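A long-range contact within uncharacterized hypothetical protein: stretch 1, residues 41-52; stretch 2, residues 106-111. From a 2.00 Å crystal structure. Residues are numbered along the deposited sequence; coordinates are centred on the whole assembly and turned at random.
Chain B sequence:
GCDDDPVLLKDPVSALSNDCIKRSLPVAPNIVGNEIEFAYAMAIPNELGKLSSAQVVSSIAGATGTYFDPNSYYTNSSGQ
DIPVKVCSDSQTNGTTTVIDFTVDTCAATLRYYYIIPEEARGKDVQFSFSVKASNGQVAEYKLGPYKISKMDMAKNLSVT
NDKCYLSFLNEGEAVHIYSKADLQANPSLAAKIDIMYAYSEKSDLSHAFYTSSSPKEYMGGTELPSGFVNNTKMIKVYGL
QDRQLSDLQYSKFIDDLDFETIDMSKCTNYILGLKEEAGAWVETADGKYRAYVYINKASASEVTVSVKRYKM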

ATOM      1  N   ALA B  41       0.229   5.629  11.706  1.00 39.13           N
ATOM      2  CA  ALA B  41      -0.212   4.340  11.158  1.00 41.16           C
ATOM      3  C   ALA B  41      -1.330   3.768  11.988  1.00 42.44           C
ATOM      4  O   ALA B  41      -1.232   3.731  13.220  1.00 49.03           O
ATOM      5  CB  ALA B  41       0.951   3.355  11.139  1.00 39.58           C
HETATM    6  N   MSE B  42      -2.351   3.252  11.308  1.00 42.56           N
HETATM    7  CA  MSE B  42      -3.522   2.631  11.946  1.00 45.72           C
HETATM    8  C   MSE B  42      -3.842   1.321  11.253  1.00 45.35           C
HETATM    9  O   MSE B  42      -3.599   1.179  10.070  1.00 40.67           O
HETATM   10  CB  MSE B  42      -4.736   3.565  11.814  1.00 43.88           C
HETATM   11  CG  MSE B  42      -4.503   4.959  12.353  1.00 45.87           C
HETATM   12 SE   MSE B  42      -5.634   6.272  11.509  0.75 46.65          SE
HETATM   13  CE  MSE B  42      -4.389   6.420   9.920  1.00 42.61           C
ATOM     14  N   ALA B  43      -4.371   0.346  11.979  1.00 48.35           N
ATOM     15  CA  ALA B  43      -4.709  -0.970  11.366  1.00 47.29           C
ATOM     16  C   ALA B  43      -5.756  -1.683  12.208  1.00 49.40           C
ATOM     17  O   ALA B  43      -5.722  -1.601  13.428  1.00 48.54           O
ATOM     18  CB  ALA B  43      -3.476  -1.876  11.195  1.00 43.46           C
ATOM     19  N   ILE B  44      -6.704  -2.323  11.528  1.00 47.75           N
ATOM     20  CA  ILE B  44      -7.739  -3.102  12.124  1.00 48.87           C
ATOM     21  C   ILE B  44      -7.841  -4.347  11.274  1.00 58.34           C
ATOM     22  O   ILE B  44      -7.705  -4.268  10.068  1.00 48.94           O
ATOM     23  CB  ILE B  44      -9.079  -2.340  12.201  1.00 51.41           C
ATOM     24  CG1 ILE B  44     -10.109  -3.156  13.016  1.00 50.49           C
ATOM     25  CG2 ILE B  44      -9.632  -2.020  10.820  1.00 41.87           C
ATOM     26  CD1 ILE B  44     -11.404  -2.421  13.306  1.00 50.18           C
ATOM     27  N   PRO B  45      -8.012  -5.522  11.896  1.00 55.36           N
ATOM     28  CA  PRO B  45      -8.224  -6.689  11.052  1.00 55.49           C
ATOM     29  C   PRO B  45      -9.447  -6.462  10.161  1.00 40.40           C
ATOM     30  O   PRO B  45     -10.498  -5.997  10.618  1.00 49.11           O
ATOM     31  CB  PRO B  45      -8.441  -7.822  12.068  1.00 59.88           C
ATOM     32  CG  PRO B  45      -7.785  -7.328  13.316  1.00 59.69           C
ATOM     33  CD  PRO B  45      -8.062  -5.860  13.327  1.00 52.47           C
ATOM     34  N   ASN B  46      -9.289  -6.751   8.862  1.00 49.11           N
ATOM     35  CA  ASN B  46     -10.283  -6.393   7.849  1.00 41.22           C
ATOM     36  C   ASN B  46     -11.652  -6.987   8.084  1.00 46.89           C
ATOM     37  O   ASN B  46     -12.645  -6.349   7.791  1.00 47.59           O
ATOM     38  CB  ASN B  46      -9.829  -6.830   6.462  1.00 46.22           C
ATOM     39  CG  ASN B  46     -10.599  -6.136   5.343  1.00 45.78           C
ATOM     40  OD1 ASN B  46     -10.797  -4.912   5.376  1.00 46.65           O
ATOM     41  ND2 ASN B  46     -11.032  -6.900   4.366  1.00 40.68           N
ATOM     42  N   GLU B  47     -11.710  -8.167   8.679  1.00 56.06           N
ATOM     43  CA  GLU B  47     -12.988  -8.818   8.950  1.00 59.43           C
ATOM     44  C   GLU B  47     -13.763  -8.191  10.134  1.00 61.05           C
ATOM     45  O   GLU B  47     -14.963  -8.370  10.225  1.00 65.89           O
ATOM     46  CB  GLU B  47     -12.790 -10.330   9.134  1.00 62.54           C
ATOM     47  CG  GLU B  47     -12.170 -10.756  10.453  1.00 66.14           C
ATOM     48  CD  GLU B  47     -10.632 -10.654  10.548  1.00 94.13           C
ATOM     49  OE1 GLU B  47      -9.918 -10.062   9.666  1.00 72.16           O
ATOM     50  OE2 GLU B  47     -10.129 -11.182  11.576  1.00 75.36           O
ATOM     51  N   LEU B  48     -13.085  -7.420  10.980  1.00 56.45           N
ATOM     52  CA  LEU B  48     -13.713  -6.753  12.137  1.00 57.22           C
ATOM     53  C   LEU B  48     -14.319  -5.385  11.796  1.00 64.12           C
ATOM     54  O   LEU B  48     -15.313  -4.970  12.391  1.00 63.02           O
ATOM     55  CB  LEU B  48     -12.726  -6.609  13.298  1.00 57.93           C
ATOM     56  CG  LEU B  48     -12.118  -7.866  13.938  1.00 66.06           C
ATOM     57  CD1 LEU B  48     -11.209  -7.466  15.122  1.00 63.56           C
ATOM     58  CD2 LEU B  48     -13.154  -8.898  14.381  1.00 65.83           C
ATOM     59  N   GLY B  49     -13.752  -4.669  10.830  1.00 63.41           N
ATOM     60  CA  GLY B  49     -14.364  -3.440  10.392  1.00 64.72           C
ATOM     61  C   GLY B  49     -13.365  -2.635   9.582  1.00 63.14           C
ATOM     62  O   GLY B  49     -12.458  -3.188   8.977  1.00 52.02           O
ATOM     63  N   LYS B  50     -13.573  -1.329   9.558  1.00 48.61           N
ATOM     64  CA  LYS B  50     -12.776  -0.410   8.738  1.00 50.69           C
ATOM     65  C   LYS B  50     -12.461   0.870   9.512  1.00 51.99           C
ATOM     66  O   LYS B  50     -13.139   1.228  10.478  1.00 48.88           O
ATOM     67  CB  LYS B  50     -13.497  -0.072   7.441  1.00 47.82           C
ATOM     68  CG  LYS B  50     -14.033  -1.231   6.590  1.00 48.55           C
ATOM     69  CD  LYS B  50     -12.941  -2.011   5.934  1.00 43.94           C
ATOM     70  CE  LYS B  50     -13.474  -3.169   5.125  1.00 46.66           C
ATOM     71  NZ  LYS B  50     -13.798  -4.274   6.055  1.00 40.69           N
ATOM     72  N   LEU B  51     -11.438   1.583   9.070  1.00 43.67           N
ATOM     73  CA  LEU B  51     -11.043   2.825   9.717  1.00 44.68           C
ATOM     74  C   LEU B  51     -12.128   3.899   9.474  1.00 38.28           C
ATOM     75  O   LEU B  51     -12.555   4.072   8.348  1.00 44.14           O
ATOM     76  CB  LEU B  51      -9.666   3.272   9.185  1.00 43.44           C
ATOM     77  CG  LEU B  51      -8.502   2.321   9.437  1.00 41.92           C
ATOM     78  CD1 LEU B  51      -7.216   3.045   9.018  1.00 41.46           C
ATOM     79  CD2 LEU B  51      -8.393   1.880  10.914  1.00 39.61           C
ATOM     80  N   SER B  52     -12.508   4.671  10.535  1.00 37.80           N
ATOM     81  CA  SER B  52     -13.518   5.757  10.433  1.00 43.39           C
ATOM     82  C   SER B  52     -12.972   7.180  10.454  1.00 49.74           C
ATOM     83  O   SER B  52     -13.397   8.039   9.647  1.00 45.14           O
ATOM     84  CB  SER B  52     -14.549   5.617  11.561  1.00 45.94           C
ATOM     85  OG  SER B  52     -15.056   4.270  11.546  1.00 52.19           O
TER
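Stretch 2 (106-111) CAATLR

The apolar centre of the contact gathers around Ala108, whose methyl group shares a face of the sheet with the side chain of Met42, a selenomethionine. With chi angles m, t, m (-55°, 154°, -82°), the end of the Met42 side chain comes nearer stretch 2: its CE lies 4.1 Å from CB of Ala108 and 3.8 Å from CG of Leu110. Leu51, from the later part of stretch 1, points its CA-to-CB bond toward stretch 2 and brings its CD1 to 3.9 Å from CB of Ala108. The methyl group of Ala108 thus packs against two side chains of stretch 1, nine positions apart in sequence.

Beneath this packing runs an antiparallel backbone pairing. Residues 107-111 are extended, with phi from -159° to -96° and psi from 115° to 157°, and their strand lies at 163° to strand 41-43, with the axes approaching to 4.8 Å. Met42 and Ala108 form the hydrogen-bonded pair, CA to CA 5.5 Å: Met42 N donates to Ala108 O at 2.9 Å, and Ala108 N to Met42 O at 3.1 Å. The flanking non-hydrogen-bonded pairs, Ala41 with Thr109 and Ala43 with Ala107, close to 4.2 Å between CA atoms. Their side chains occupy the other face, where Ala43 CB meets Ala107 CB at 4.2 Å and Ala41 CB comes within 3.8 Å of Thr109 OG1.

Cys106 precedes the strand, with phi/psi of -95°/-2°, yet extends the pairing: its O accepts from Ile44 N at 2.9 Å and receives a CA-H...O contact from Ala43 CA at 3.3 Å. Its CB lies 4.0 Å from Ile44 CG2 and 3.4 Å from Asn46 OD1, where the contact turns polar. At this edge Lys50 NZ ties the loop of stretch 1 together, donating to Asn46 O at 2.9 Å and weakly to Asn46 OD1 at 3.1 Å.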

ATOM      1  N   CYS B 106      -8.854  -1.122   5.857  1.00 41.22           N
ATOM      2  CA  CYS B 106      -8.471  -1.610   7.183  1.00 48.65           C
ATOM      3  C   CYS B 106      -7.123  -1.113   7.686  1.00 54.40           C
ATOM      4  O   CYS B 106      -6.732  -1.439   8.793  1.00 46.09           O
ATOM      5  CB  CYS B 106      -8.487  -3.123   7.181  1.00 40.07           C
ATOM      6  SG  CYS B 106      -7.330  -3.891   6.067  1.00 49.97           S
ATOM      7  N   ALA B 107      -6.394  -0.338   6.890  1.00 43.70           N
ATOM      8  CA  ALA B 107      -5.028   0.047   7.269  1.00 40.90           C
ATOM      9  C   ALA B 107      -4.636   1.286   6.503  1.00 41.14           C
ATOM     10  O   ALA B 107      -4.912   1.397   5.301  1.00 42.42           O
ATOM     11  CB  ALA B 107      -3.994  -1.093   7.078  1.00 40.60           C
ATOM     12  N   ALA B 108      -4.047   2.253   7.206  1.00 37.44           N
ATOM     13  CA  ALA B 108      -3.610   3.480   6.509  1.00 40.37           C
ATOM     14  C   ALA B 108      -2.497   4.139   7.311  1.00 39.08           C
ATOM     15  O   ALA B 108      -2.355   3.919   8.503  1.00 38.51           O
ATOM     16  CB  ALA B 108      -4.747   4.448   6.350  1.00 37.72           C
ATOM     17  N   THR B 109      -1.699   4.933   6.615  1.00 39.49           N
ATOM     18  CA  THR B 109      -0.710   5.807   7.245  1.00 39.60           C
ATOM     19  C   THR B 109      -0.875   7.208   6.743  1.00 40.55           C
ATOM     20  O   THR B 109      -0.783   7.450   5.549  1.00 40.04           O
ATOM     21  CB  THR B 109       0.702   5.357   6.930  1.00 40.57           C
ATOM     22  OG1 THR B 109       0.867   4.043   7.390  1.00 44.68           O
ATOM     23  CG2 THR B 109       1.754   6.258   7.609  1.00 37.14           C
ATOM     24  N   LEU B 110      -1.241   8.093   7.639  1.00 37.77           N
ATOM     25  CA  LEU B 110      -1.541   9.464   7.294  1.00 38.93           C
ATOM     26  C   LEU B 110      -0.446  10.319   7.846  1.00 43.77           C
ATOM     27  O   LEU B 110       0.064  10.032   8.932  1.00 44.20           O
ATOM     28  CB  LEU B 110      -2.859   9.930   7.903  1.00 36.35           C
ATOM     29  CG  LEU B 110      -4.163   9.256   7.444  1.00 39.02           C
ATOM     30  CD1 LEU B 110      -5.273   9.811   8.305  1.00 32.47           C
ATOM     31  CD2 LEU B 110      -4.403   9.487   5.942  1.00 41.11           C
ATOM     32  N   ARG B 111      -0.076  11.347   7.074  1.00 42.47           N
ATOM     33  CA  ARG B 111       0.918  12.343   7.495  1.00 36.90           C
ATOM     34  C   ARG B 111       0.260  13.551   8.080  1.00 34.88           C
ATOM     35  O   ARG B 111      -0.666  14.120   7.484  1.00 39.14           O
ATOM     36  CB  ARG B 111       1.765  12.705   6.318  1.00 40.24           C
ATOM     37  CG  ARG B 111       2.630  11.526   5.914  1.00 44.68           C
ATOM     38  CD  ARG B 111       3.410  11.797   4.657  1.00 50.30           C
ATOM     39  NE  ARG B 111       4.119  10.588   4.315  1.00 53.58           N
ATOM     40  CZ  ARG B 111       4.696  10.367   3.153  1.00 50.85           C
ATOM     41  NH1 ARG B 111       4.652  11.276   2.199  1.00 53.22           N
ATOM     42  NH2 ARG B 111       5.283   9.212   2.947  1.00 51.95           N
TER